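Local coordinates for Serine/threonine-protein kinase Tel1 (Chaetomium thermophilum, PDB 6SKY) that phosphorylates serine and threonine residues of proteins with ATP and probably switches on checkpoint signalling when DNA is damaged, at residues Pro2536-Asn2539 and Gly2543-Phe2546; Thr2596-Gly2599 and Arg2603-Lys2606; Arg2515-Leu2520 and Pro2574-Phe2579; Gly2464-Trp2469 and Asn2553-Pro2558; Lys2495-Asn2500 and Ser2505-Ile2510. All coordinates share one frame; numbering follows the deposited sequence.

Interaction 1 of 5, residues Pro2536-Asn2539 and Gly2543-Phe2546; sequences PIKN and GQNF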
# COMPACT_ATOMS: atom_id res chain seq x y z
N PRO A 2536 -7.39 63.51 -13.97
CA PRO A 2536 -6.39 63.49 -15.04
C PRO A 2536 -5.02 63.84 -14.47
O PRO A 2536 -4.88 64.82 -13.74
CB PRO A 2536 -6.89 64.56 -16.01
CG PRO A 2536 -7.64 65.50 -15.15
CD PRO A 2536 -8.31 64.66 -14.10
N ILE A 2537 -4.02 63.04 -14.80
CA ILE A 2537 -2.69 63.22 -14.22
C ILE A 2537 -1.97 64.22 -15.12
O ILE A 2537 -1.10 63.89 -15.92
CB ILE A 2537 -1.94 61.89 -14.06
CG1 ILE A 2537 -0.50 62.12 -13.61
CG2 ILE A 2537 -2.01 61.05 -15.32
CD1 ILE A 2537 0.32 60.87 -13.59
N LYS A 2538 -2.37 65.48 -14.98
CA LYS A 2538 -1.58 66.60 -15.46
C LYS A 2538 -1.71 67.82 -14.57
O LYS A 2538 -1.08 68.84 -14.85
CB LYS A 2538 -1.97 66.97 -16.89
CG LYS A 2538 -1.26 66.18 -17.96
CD LYS A 2538 -1.61 66.66 -19.34
CE LYS A 2538 -0.73 66.00 -20.38
NZ LYS A 2538 -0.90 66.62 -21.72
N ASN A 2539 -2.50 67.75 -13.50
CA ASN A 2539 -2.81 68.92 -12.69
C ASN A 2539 -1.92 69.04 -11.47
O ASN A 2539 -2.11 69.98 -10.68
CB ASN A 2539 -4.28 68.89 -12.27
CG ASN A 2539 -5.22 68.93 -13.45
OD1 ASN A 2539 -4.79 68.83 -14.60
ND2 ASN A 2539 -6.50 69.08 -13.18
N GLY A 2543 2.69 65.10 -11.56
CA GLY A 2543 2.12 64.41 -12.70
C GLY A 2543 2.77 64.78 -14.02
O GLY A 2543 3.04 63.91 -14.86
N GLN A 2544 3.06 66.07 -14.22
CA GLN A 2544 3.63 66.48 -15.49
C GLN A 2544 5.10 66.08 -15.59
O GLN A 2544 5.56 65.65 -16.66
CB GLN A 2544 3.47 67.98 -15.69
CG GLN A 2544 3.89 68.43 -17.07
CD GLN A 2544 3.30 67.56 -18.17
OE1 GLN A 2544 4.03 66.90 -18.91
NE2 GLN A 2544 1.98 67.57 -18.28
N ASN A 2545 5.84 66.20 -14.49
CA ASN A 2545 7.21 65.68 -14.48
C ASN A 2545 7.22 64.19 -14.77
O ASN A 2545 8.07 63.70 -15.52
CB ASN A 2545 7.86 65.97 -13.13
CG ASN A 2545 9.31 65.55 -13.09
OD1 ASN A 2545 9.96 65.45 -14.13
ND2 ASN A 2545 9.82 65.31 -11.89
N PHE A 2546 6.27 63.45 -14.19
CA PHE A 2546 6.16 62.02 -14.43
C PHE A 2546 5.91 61.72 -15.90
O PHE A 2546 6.59 60.88 -16.50
CB PHE A 2546 5.04 61.45 -13.56
CG PHE A 2546 4.66 60.04 -13.89
CD1 PHE A 2546 5.38 58.99 -13.40
CD2 PHE A 2546 3.56 59.78 -14.68
CE1 PHE A 2546 5.04 57.71 -13.69
CE2 PHE A 2546 3.22 58.49 -14.98
CZ PHE A 2546 3.96 57.46 -14.49

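Interaction 2 of 5, residues Thr2596-Gly2599 and Arg2603-Lys2606; sequences TAIG and RKYK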
# COMPACT_ATOMS: atom_id res chain seq x y z
N THR A 2596 -2.78 53.67 -15.65
CA THR A 2596 -2.89 52.76 -16.78
C THR A 2596 -1.82 53.14 -17.79
O THR A 2596 -1.61 54.32 -18.07
CB THR A 2596 -4.27 52.82 -17.44
OG1 THR A 2596 -5.28 52.74 -16.43
CG2 THR A 2596 -4.45 51.67 -18.40
N ALA A 2597 -1.14 52.14 -18.33
CA ALA A 2597 -0.10 52.36 -19.32
C ALA A 2597 -0.46 51.60 -20.58
O ALA A 2597 -0.77 50.41 -20.52
CB ALA A 2597 1.26 51.91 -18.80
N ILE A 2598 -0.45 52.28 -21.71
CA ILE A 2598 -0.68 51.64 -23.00
C ILE A 2598 0.68 51.30 -23.58
O ILE A 2598 1.52 52.19 -23.77
CB ILE A 2598 -1.49 52.54 -23.94
CG1 ILE A 2598 -2.94 52.65 -23.47
CG2 ILE A 2598 -1.46 51.98 -25.34
CD1 ILE A 2598 -3.19 53.74 -22.49
N GLY A 2599 0.90 50.02 -23.85
CA GLY A 2599 2.18 49.56 -24.31
C GLY A 2599 2.34 49.70 -25.80
O GLY A 2599 1.48 50.23 -26.51
N ARG A 2603 -1.57 46.91 -25.50
CA ARG A 2603 -2.28 46.36 -24.36
C ARG A 2603 -2.22 47.33 -23.20
O ARG A 2603 -1.33 48.18 -23.12
CB ARG A 2603 -1.70 45.01 -23.95
CG ARG A 2603 -1.80 43.97 -25.02
CD ARG A 2603 -1.29 42.62 -24.55
NE ARG A 2603 -0.95 41.79 -25.70
CZ ARG A 2603 -0.61 40.51 -25.64
NH1 ARG A 2603 -0.31 39.85 -26.75
NH2 ARG A 2603 -0.58 39.88 -24.47
N LYS A 2604 -3.18 47.21 -22.29
CA LYS A 2604 -3.30 48.11 -21.16
C LYS A 2604 -2.78 47.41 -19.91
O LYS A 2604 -3.31 46.37 -19.51
CB LYS A 2604 -4.74 48.55 -20.97
CG LYS A 2604 -5.32 49.25 -22.17
CD LYS A 2604 -6.66 49.86 -21.84
CE LYS A 2604 -7.23 50.62 -23.01
NZ LYS A 2604 -8.47 51.35 -22.62
N TYR A 2605 -1.75 47.99 -19.30
CA TYR A 2605 -1.17 47.49 -18.06
C TYR A 2605 -1.54 48.47 -16.96
O TYR A 2605 -1.04 49.59 -16.93
CB TYR A 2605 0.34 47.37 -18.18
CG TYR A 2605 0.81 46.59 -19.37
CD1 TYR A 2605 0.88 45.21 -19.34
CD2 TYR A 2605 1.21 47.23 -20.52
CE1 TYR A 2605 1.32 44.50 -20.42
CE2 TYR A 2605 1.65 46.53 -21.61
CZ TYR A 2605 1.70 45.16 -21.55
OH TYR A 2605 2.13 44.44 -22.63
N LYS A 2606 -2.42 48.06 -16.07
CA LYS A 2606 -2.77 48.91 -14.95
C LYS A 2606 -1.83 48.64 -13.78
O LYS A 2606 -1.21 47.59 -13.68
CB LYS A 2606 -4.22 48.70 -14.53
CG LYS A 2606 -5.18 48.81 -15.68
CD LYS A 2606 -6.60 48.76 -15.18
CE LYS A 2606 -6.85 49.85 -14.17
NZ LYS A 2606 -8.24 49.85 -13.66

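Interaction 3 of 5, residues Arg2515-Leu2520 and Pro2574-Phe2579; sequences RVYHAL and PMIHKF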
# COMPACT_ATOMS: atom_id res chain seq x y z
N ARG A 2515 12.71 57.09 -10.14
CA ARG A 2515 12.63 58.34 -9.39
C ARG A 2515 11.26 58.98 -9.55
O ARG A 2515 10.65 59.41 -8.56
CB ARG A 2515 13.73 59.29 -9.84
CG ARG A 2515 15.10 58.81 -9.47
CD ARG A 2515 16.13 59.90 -9.63
NE ARG A 2515 17.43 59.46 -9.15
CZ ARG A 2515 17.77 59.43 -7.86
NH1 ARG A 2515 18.98 59.02 -7.50
NH2 ARG A 2515 16.91 59.83 -6.94
N VAL A 2516 10.74 59.03 -10.77
CA VAL A 2516 9.44 59.69 -10.92
C VAL A 2516 8.30 58.82 -10.40
O VAL A 2516 7.32 59.35 -9.87
CB VAL A 2516 9.20 60.12 -12.38
CG1 VAL A 2516 10.33 60.99 -12.85
CG2 VAL A 2516 9.01 58.94 -13.28
N TYR A 2517 8.40 57.49 -10.50
CA TYR A 2517 7.38 56.63 -9.91
C TYR A 2517 7.32 56.81 -8.40
O TYR A 2517 6.24 56.88 -7.81
CB TYR A 2517 7.65 55.17 -10.24
CG TYR A 2517 6.86 54.62 -11.39
CD1 TYR A 2517 5.49 54.60 -11.37
CD2 TYR A 2517 7.50 54.10 -12.50
CE1 TYR A 2517 4.78 54.10 -12.41
CE2 TYR A 2517 6.79 53.60 -13.54
CZ TYR A 2517 5.44 53.60 -13.49
OH TYR A 2517 4.72 53.10 -14.54
N HIS A 2518 8.48 56.89 -7.75
CA HIS A 2518 8.51 57.08 -6.31
C HIS A 2518 7.98 58.45 -5.92
O HIS A 2518 7.25 58.59 -4.93
CB HIS A 2518 9.93 56.88 -5.80
CG HIS A 2518 10.11 57.19 -4.35
ND1 HIS A 2518 11.10 58.02 -3.88
CD2 HIS A 2518 9.42 56.77 -3.27
CE1 HIS A 2518 11.01 58.10 -2.57
NE2 HIS A 2518 10.00 57.36 -2.17
N ALA A 2519 8.34 59.49 -6.69
CA ALA A 2519 7.81 60.82 -6.40
C ALA A 2519 6.30 60.84 -6.53
O ALA A 2519 5.61 61.45 -5.71
CB ALA A 2519 8.44 61.85 -7.33
N LEU A 2520 5.76 60.16 -7.54
CA LEU A 2520 4.32 60.09 -7.69
C LEU A 2520 3.68 59.30 -6.56
O LEU A 2520 2.59 59.65 -6.09
CB LEU A 2520 3.96 59.47 -9.03
CG LEU A 2520 2.48 59.31 -9.33
CD1 LEU A 2520 1.87 60.64 -9.70
CD2 LEU A 2520 2.30 58.32 -10.44
N PRO A 2574 7.42 44.40 -24.67
CA PRO A 2574 6.69 45.65 -24.94
C PRO A 2574 7.17 46.78 -24.04
O PRO A 2574 7.24 46.63 -22.82
CB PRO A 2574 5.24 45.28 -24.64
CG PRO A 2574 5.33 44.14 -23.71
CD PRO A 2574 6.53 43.36 -24.13
N MET A 2575 7.49 47.91 -24.65
CA MET A 2575 7.83 49.10 -23.89
C MET A 2575 6.56 49.90 -23.61
O MET A 2575 5.52 49.69 -24.22
CB MET A 2575 8.83 49.96 -24.65
CG MET A 2575 10.09 49.23 -25.04
SD MET A 2575 11.21 48.95 -23.67
CE MET A 2575 12.05 47.48 -24.23
N ILE A 2576 6.66 50.81 -22.65
CA ILE A 2576 5.54 51.70 -22.39
C ILE A 2576 5.45 52.70 -23.52
O ILE A 2576 6.39 53.46 -23.78
CB ILE A 2576 5.69 52.41 -21.04
CG1 ILE A 2576 5.50 51.43 -19.89
CG2 ILE A 2576 4.68 53.52 -20.92
CD1 ILE A 2576 5.57 52.08 -18.55
N HIS A 2577 4.32 52.70 -24.22
CA HIS A 2577 4.11 53.66 -25.30
C HIS A 2577 3.63 55.00 -24.75
O HIS A 2577 4.27 56.03 -24.95
CB HIS A 2577 3.11 53.10 -26.31
CG HIS A 2577 2.82 54.03 -27.45
ND1 HIS A 2577 1.77 54.92 -27.42
CD2 HIS A 2577 3.43 54.19 -28.64
CE1 HIS A 2577 1.76 55.60 -28.56
NE2 HIS A 2577 2.75 55.17 -29.31
N LYS A 2578 2.52 54.99 -24.02
CA LYS A 2578 2.01 56.21 -23.42
C LYS A 2578 1.23 55.85 -22.17
O LYS A 2578 1.11 54.68 -21.81
CB LYS A 2578 1.14 56.98 -24.41
CG LYS A 2578 -0.12 56.26 -24.81
CD LYS A 2578 -0.96 57.08 -25.76
CE LYS A 2578 -2.22 56.33 -26.15
NZ LYS A 2578 -3.02 57.05 -27.17
N PHE A 2579 0.69 56.86 -21.51
CA PHE A 2579 -0.17 56.67 -20.35
C PHE A 2579 -1.56 57.17 -20.67
O PHE A 2579 -1.72 58.19 -21.33
CB PHE A 2579 0.38 57.40 -19.13
CG PHE A 2579 1.35 56.60 -18.34
CD1 PHE A 2579 0.97 56.03 -17.15
CD2 PHE A 2579 2.63 56.39 -18.79
CE1 PHE A 2579 1.86 55.28 -16.42
CE2 PHE A 2579 3.51 55.65 -18.08
CZ PHE A 2579 3.14 55.10 -16.89

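Interaction 4 of 5, residues Gly2464-Trp2469 and Asn2553-Pro2558; sequences GMYHIW and NPIPPP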
# COMPACT_ATOMS: atom_id res chain seq x y z
N GLY A 2464 17.39 42.17 -12.51
CA GLY A 2464 18.31 42.54 -11.46
C GLY A 2464 18.42 44.02 -11.18
O GLY A 2464 18.82 44.43 -10.08
N MET A 2465 18.07 44.85 -12.15
CA MET A 2465 18.39 46.26 -11.98
C MET A 2465 17.44 46.98 -11.05
O MET A 2465 17.84 47.97 -10.43
CB MET A 2465 18.46 46.94 -13.33
CG MET A 2465 19.87 47.33 -13.68
SD MET A 2465 20.34 46.98 -15.36
CE MET A 2465 19.12 47.94 -16.20
N TYR A 2466 16.22 46.50 -10.87
CA TYR A 2466 15.36 47.10 -9.86
C TYR A 2466 15.83 46.75 -8.46
O TYR A 2466 15.71 47.58 -7.55
CB TYR A 2466 13.92 46.67 -10.07
CG TYR A 2466 13.21 47.50 -11.09
CD1 TYR A 2466 12.74 48.76 -10.78
CD2 TYR A 2466 13.01 47.03 -12.37
CE1 TYR A 2466 12.10 49.51 -11.71
CE2 TYR A 2466 12.37 47.78 -13.30
CZ TYR A 2466 11.91 49.02 -12.97
OH TYR A 2466 11.27 49.78 -13.91
N HIS A 2467 16.36 45.55 -8.26
CA HIS A 2467 16.97 45.21 -6.99
C HIS A 2467 18.16 46.10 -6.71
O HIS A 2467 18.34 46.57 -5.58
CB HIS A 2467 17.40 43.75 -6.97
CG HIS A 2467 16.26 42.79 -6.97
ND1 HIS A 2467 15.90 42.06 -8.07
CD2 HIS A 2467 15.38 42.46 -5.99
CE1 HIS A 2467 14.86 41.30 -7.77
NE2 HIS A 2467 14.52 41.53 -6.52
N ILE A 2468 18.98 46.35 -7.72
CA ILE A 2468 20.13 47.23 -7.52
C ILE A 2468 19.68 48.65 -7.19
O ILE A 2468 20.22 49.29 -6.29
CB ILE A 2468 21.05 47.20 -8.75
CG1 ILE A 2468 21.63 45.81 -8.92
CG2 ILE A 2468 22.15 48.21 -8.61
CD1 ILE A 2468 22.13 45.21 -7.65
N TRP A 2469 18.67 49.15 -7.91
CA TRP A 2469 18.19 50.50 -7.64
C TRP A 2469 17.66 50.62 -6.23
O TRP A 2469 17.97 51.57 -5.51
CB TRP A 2469 17.11 50.89 -8.65
CG TRP A 2469 16.78 52.34 -8.60
CD1 TRP A 2469 17.36 53.33 -9.30
CD2 TRP A 2469 15.80 52.97 -7.77
NE1 TRP A 2469 16.81 54.54 -8.98
CE2 TRP A 2469 15.84 54.34 -8.03
CE3 TRP A 2469 14.88 52.50 -6.83
CZ2 TRP A 2469 15.01 55.24 -7.40
CZ3 TRP A 2469 14.06 53.40 -6.20
CH2 TRP A 2469 14.13 54.75 -6.49
N ASN A 2553 12.01 58.40 -21.57
CA ASN A 2553 12.71 57.16 -21.24
C ASN A 2553 11.81 55.96 -21.47
O ASN A 2553 10.89 55.72 -20.67
CB ASN A 2553 13.18 57.18 -19.78
CG ASN A 2553 14.17 58.27 -19.51
OD1 ASN A 2553 13.94 59.13 -18.66
ND2 ASN A 2553 15.29 58.25 -20.21
N PRO A 2554 12.03 55.16 -22.50
CA PRO A 2554 11.17 54.00 -22.74
C PRO A 2554 11.64 52.74 -22.03
O PRO A 2554 12.79 52.32 -22.19
CB PRO A 2554 11.21 53.84 -24.26
CG PRO A 2554 12.49 54.52 -24.69
CD PRO A 2554 13.07 55.28 -23.54
N ILE A 2555 10.75 52.12 -21.26
CA ILE A 2555 11.03 50.88 -20.53
C ILE A 2555 9.81 49.98 -20.65
O ILE A 2555 8.71 50.44 -20.99
CB ILE A 2555 11.33 51.14 -19.05
CG1 ILE A 2555 10.12 51.80 -18.39
CG2 ILE A 2555 12.55 51.99 -18.89
CD1 ILE A 2555 10.11 51.66 -16.93
N PRO A 2556 9.97 48.69 -20.37
CA PRO A 2556 8.81 47.83 -20.23
C PRO A 2556 8.02 48.24 -19.01
O PRO A 2556 8.58 48.85 -18.09
CB PRO A 2556 9.42 46.44 -20.08
CG PRO A 2556 10.76 46.67 -19.59
CD PRO A 2556 11.22 47.92 -20.25
N PRO A 2557 6.73 47.95 -18.96
CA PRO A 2557 5.95 48.27 -17.78
C PRO A 2557 6.53 47.57 -16.56
O PRO A 2557 6.80 46.36 -16.61
CB PRO A 2557 4.56 47.73 -18.12
CG PRO A 2557 4.55 47.66 -19.59
CD PRO A 2557 5.91 47.30 -19.99
N PRO A 2558 6.77 48.29 -15.48
CA PRO A 2558 7.50 47.69 -14.35
C PRO A 2558 6.76 46.54 -13.70
O PRO A 2558 7.39 45.74 -13.01
CB PRO A 2558 7.67 48.86 -13.39
CG PRO A 2558 7.39 50.07 -14.18
CD PRO A 2558 6.39 49.68 -15.19

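Interaction 5 of 5, residues Lys2495-Asn2500 and Ser2505-Ile2510; sequences KALSKN and SIWPAI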
# COMPACT_ATOMS: atom_id res chain seq x y z
N LYS A 2495 27.23 52.01 -9.74
CA LYS A 2495 28.21 52.81 -10.46
C LYS A 2495 28.87 52.00 -11.56
O LYS A 2495 29.16 52.53 -12.64
CB LYS A 2495 29.26 53.34 -9.49
CG LYS A 2495 28.74 54.29 -8.45
CD LYS A 2495 29.73 54.41 -7.31
CE LYS A 2495 29.13 55.12 -6.11
NZ LYS A 2495 29.90 54.87 -4.87
N ALA A 2496 29.13 50.72 -11.31
CA ALA A 2496 29.75 49.90 -12.34
C ALA A 2496 28.78 49.57 -13.46
O ALA A 2496 29.18 49.45 -14.62
CB ALA A 2496 30.31 48.62 -11.73
N LEU A 2497 27.49 49.41 -13.13
CA LEU A 2497 26.49 49.15 -14.16
C LEU A 2497 26.35 50.33 -15.10
O LEU A 2497 26.16 50.16 -16.30
CB LEU A 2497 25.14 48.84 -13.53
CG LEU A 2497 24.85 47.41 -13.09
CD1 LEU A 2497 23.42 47.33 -12.65
CD2 LEU A 2497 25.11 46.46 -14.22
N SER A 2498 26.41 51.55 -14.56
CA SER A 2498 26.36 52.70 -15.45
C SER A 2498 27.75 53.01 -15.99
O SER A 2498 28.20 54.15 -15.95
CB SER A 2498 25.80 53.93 -14.74
OG SER A 2498 26.64 54.31 -13.67
N LYS A 2499 28.45 51.98 -16.47
CA LYS A 2499 29.75 52.16 -17.09
C LYS A 2499 30.02 51.24 -18.26
O LYS A 2499 30.98 51.48 -18.99
CB LYS A 2499 30.87 51.98 -16.06
CG LYS A 2499 31.41 53.26 -15.47
CD LYS A 2499 32.63 52.98 -14.62
CE LYS A 2499 33.40 54.24 -14.31
NZ LYS A 2499 34.68 53.96 -13.59
N ASN A 2500 29.24 50.18 -18.47
CA ASN A 2500 29.55 49.19 -19.48
C ASN A 2500 28.56 49.27 -20.63
O ASN A 2500 27.46 49.81 -20.51
CB ASN A 2500 29.59 47.78 -18.88
CG ASN A 2500 28.22 47.22 -18.59
OD1 ASN A 2500 27.27 47.96 -18.34
ND2 ASN A 2500 28.11 45.90 -18.62
N SER A 2505 22.05 52.10 -21.84
CA SER A 2505 20.81 52.79 -22.13
C SER A 2505 19.64 52.22 -21.37
O SER A 2505 18.51 52.70 -21.53
CB SER A 2505 20.52 52.74 -23.63
OG SER A 2505 20.18 51.42 -24.03
N ILE A 2506 19.86 51.19 -20.55
CA ILE A 2506 18.81 50.58 -19.76
C ILE A 2506 18.89 51.02 -18.30
O ILE A 2506 17.86 51.18 -17.65
CB ILE A 2506 18.86 49.04 -19.86
CG1 ILE A 2506 19.07 48.61 -21.30
CG2 ILE A 2506 17.57 48.45 -19.35
CD1 ILE A 2506 19.04 47.13 -21.49
N TRP A 2507 20.08 51.22 -17.78
CA TRP A 2507 20.20 51.61 -16.39
C TRP A 2507 19.75 53.05 -16.17
O TRP A 2507 19.05 53.32 -15.18
CB TRP A 2507 21.63 51.41 -15.89
CG TRP A 2507 21.88 52.02 -14.55
CD1 TRP A 2507 22.66 53.09 -14.29
CD2 TRP A 2507 21.32 51.61 -13.30
NE1 TRP A 2507 22.64 53.38 -12.95
CE2 TRP A 2507 21.82 52.48 -12.32
CE3 TRP A 2507 20.45 50.60 -12.91
CZ2 TRP A 2507 21.48 52.37 -10.98
CZ3 TRP A 2507 20.12 50.49 -11.59
CH2 TRP A 2507 20.63 51.37 -10.64
N PRO A 2508 20.10 54.02 -17.03
CA PRO A 2508 19.57 55.38 -16.82
C PRO A 2508 18.07 55.46 -16.96
O PRO A 2508 17.43 56.24 -16.24
CB PRO A 2508 20.29 56.19 -17.90
CG PRO A 2508 21.53 55.46 -18.12
CD PRO A 2508 21.17 54.03 -18.04
N ALA A 2509 17.48 54.68 -17.86
CA ALA A 2509 16.03 54.67 -17.99
C ALA A 2509 15.37 54.22 -16.69
O ALA A 2509 14.45 54.86 -16.19
CB ALA A 2509 15.61 53.78 -19.15
N ILE A 2510 15.85 53.11 -16.13
CA ILE A 2510 15.29 52.59 -14.89
C ILE A 2510 15.53 53.57 -13.75
O ILE A 2510 14.67 53.76 -12.89
CB ILE A 2510 15.88 51.20 -14.59
CG1 ILE A 2510 15.28 50.17 -15.54
CG2 ILE A 2510 15.65 50.80 -13.15
CD1 ILE A 2510 15.71 48.78 -15.25

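Interaction 1 of 5, residues Pro2536-Asn2539 and Gly2543-Phe2546
Ile2537 reaches from the loop behind edge strand 2534-2536 to Gly2543 and Phe2546 on helix 2541-2552, and this is the tightly packed, buried half of the contact. With CG1 anti to the backbone N (chi1 173°) and the chain extended beyond it, CD1 arrives 3.6 Å from Phe2546 CD2, obliquely to the ring, the two side chains crossing at about a right angle. Lower down, CG1 rests 3.6 Å from Gly2543 CA. Glycine suits this place because a beta carbon there would run into CG1. Ile2537 is also the centre of an inverse gamma turn, with a weak bond from Lys2538 N to Pro2536 O. The outer half is looser and faces solvent. There the extended chain of Lys2538 lies alongside Gln2544, both pointing the same way, and Gln2544 NE2 touches the methylenes, at 3.5 Å from Lys2538 CG. Across the two segments the grip therefore comes from shape and dispersion: a branched aliphatic wedge inside, and outside an amphipathic lysine that lends its carbons while its ammonium group can stay near water.

Interaction 2 of 5, residues Thr2596-Gly2599 and Arg2603-Lys2606
Thr2596 stands opposite Lys2606 as a non-hydrogen-bonded antiparallel pair, their CA atoms 4.3 Å apart. Its OG1 lies beside the backbone N (chi1 -48°), which turns CG2 anti to that N and sets the methyl 4.1 Å from Lys2604 CB and about as near to Lys2606 CG, while OG1 lies by the CE of Lys2606. A beta-branched residue fits, since its two branches cover two lysine stems at once; with a glycine in its place, those stems would probably lose their neighbour and the bent Lys2606 chain would be freer to turn.

Ala2597 forms the hydrogen-bonded pair with Tyr2605. Its N gives a 2.9 Å bond to Tyr2605 O, approaching from above the carbonyl plane, whereas the return bond from Tyr2605 N to Ala2597 O is almost straight (175°) and lies in the plane of the Ala2597 carbonyl. These strands, 2593-2599 and 2604-2611, make a beta hairpin within the antiparallel sheet of the kinase N-lobe, the second of them also carrying the nucleotide-pocket residue Lys2610.

Ile2598 shares the face of Thr2596, its CG1 4.3 Å from Lys2604 CG, and its CA donates a C-H contact to Arg2603 O. Its backbone also bonds strand 2576-2585 through His2577 and Lys2578. Gly2599 N closes the series with a 3.0 Å bond to Arg2603 O. Its CA sits at the edge of the Tyr2605 ring, 4.1 Å from CE2, where a beta carbon would collide with the ring; Pro2557, Leu2560 and Pro2574 also touch that tyrosine.

Interaction 3 of 5, residues Arg2515-Leu2520 and Pro2574-Phe2579
Tyr2517 and Phe2579 meet in an aromatic cluster between the N-lobe sheet of the kinase and the helices packed on it, helix 2507-2522 supplying the tyrosine and strand 2576-2585 the phenylalanine. The touching atom on the helix side is the phenolic oxygen: Tyr2517 OH lies 3.5 Å from Phe2579 CZ, at the edge of that ring and in its plane. Relative to the Tyr2517 ring the approach is oblique, with Phe2579 CZ 4.4 Å from Tyr2517 CZ, and the two side chains cross at a slant. Ile2576 adds a lighter touch, its CD1 4.2 Å from Tyr2517 OH.

Ile2576 and Phe2579 both point toward the helix although they are three positions apart, where a regular strand would put them on opposite faces. A classic beta bulge explains this: His2577 and Lys2578 together face Ile2598, and the extra residue resets the alternation. The beta carbon of Phe2579 already points to the helix; the first torsion (chi1 -88°), with CG roughly anti to the carbonyl carbon, then turns CZ to the hydroxyl. Phe2546 of helix 2541-2552 is the third ring, packing edge-to-face with both, while Leu2595 of the next strand also touches Phe2579.

Tyrosine suits a site where a ring packs on carbon while its hydroxyl has a polar partner. That hydroxyl is hydrogen-bonded to Gln2607 OE1 on strand 2604-2611, so the polar end is satisfied inside a buried site. Against Phe2579, the oxygen meets the edge of an aromatic ring, whose C-H groups carry slight positive charge, an arrangement likely to be mildly favourable.

Interaction 4 of 5, residues Gly2464-Trp2469 and Asn2553-Pro2558
Tyr2466 meets Ile2555 and Pro2558 with the far end of its ring. Its OH lies 3.7 Å from Ile2555 CD1 and 3.8 Å from Pro2558 CB, so the oxygen touches a methyl of one residue and a ring methylene of the other. Pro2558 CB also approaches Tyr2466 CZ to 4.3 Å, coming obliquely to the aromatic ring. A long, stiff tyrosine suits the place because the backbones stay well apart, the nearest CA atoms, those of Tyr2466 and Pro2558, being 9.1 Å from each other.

Torsions set up the meeting. Ile2555 holds CG1 between its backbone N and carbonyl carbon (chi1 61°), and the extended step beyond it brings CD1 to the tyrosine. Pro2558 ends a run of three prolines whose closed rings limit the backbone freedom of the loop; the surface the tyrosine meets is Ile2555 CD1 and the Pro2558 ring.

Further out, Leu2652 of strand 2651-2655 touches both Tyr2466 and Pro2558. Ile2555 is tied by its backbone to Ile2576 at the start of strand 2576-2585, and its side chain packs on Thr2513 of helix 2507-2522. Tyr2466 itself rides on helix 2461-2472, at the point where the helix is kinked, and its carbonyl receives a bond from Thr2470 OG1. The contact thus joins a helix of the FAT region to the loop leading into the kinase N-lobe sheet.

Across these two segments the phenol serves as a reaching apolar group: its hydroxyl touches carbon, and the fit with the isoleucine methyl and the proline ring is van der Waals.

Interaction 5 of 5, residues Lys2495-Asn2500 and Ser2505-Ile2510
The indole of Trp2507 is the flat group here, and both neighbours from the preceding helix end come to it obliquely: Ser2498 at the five-membered ring, Leu2497 at the benzo ring. Helices 2483-2497 and 2507-2522 are two consecutive helices of an alpha-helical array joined by a short loop, and the tryptophan in the first turn of the second packs back against the end of the first, at its last residue and the turn that follows. Ser2498 CB lies 3.3 Å from Trp2507 CD1 and 3.7 Å from NE1. Leu2497 CD1 approaches CE3 of the same indole more distantly, at 4.4 Å. Trp2507 reaches across because its CG stands anti to the backbone N (chi1 170°), and Met2465 of helix 2461-2472 packs on the ring as well. With an alanine here the indole is gone, and a gap would probably open between the two helix ends, with Leu2497 and Met2465 deprived of the surface they share.

Leucine suits the buried side of the junction, while the small serine suits the turn. Ser2498 is the first residue to leave helical geometry and centres an inverse gamma turn. Its OG, held between the backbone N and carbonyl carbon (chi1 63°), has a weak second bond to Ala2494 O and bonds back to Lys2495 O at 3.3 Å, from 43° out of the Lys2495 carbonyl plane.

Interactions 1, 3 and 2 form one continuous piece of the N-lobe. Phe2546 CZ of interaction 1 packs 3.5 Å from Phe2579 CZ of interaction 3, whose strand joins interaction 2 through a probable bond of 2.9 Å from Ile2598 N to Lys2578 O. Interaction 4 crosses interaction 3 along the chain, their centres about 10 Å apart. Interaction 5 is nested within the loop closed by interaction 4 and touches it where Met2465 CG meets Trp2507 CE3 at 3.4 Å. None reaches the bound ATP analogue: the side chain of Lys2606 in interaction 2 is about 8 Å from it, those of Pro2558 and Tyr2517 about 13 and 14 Å.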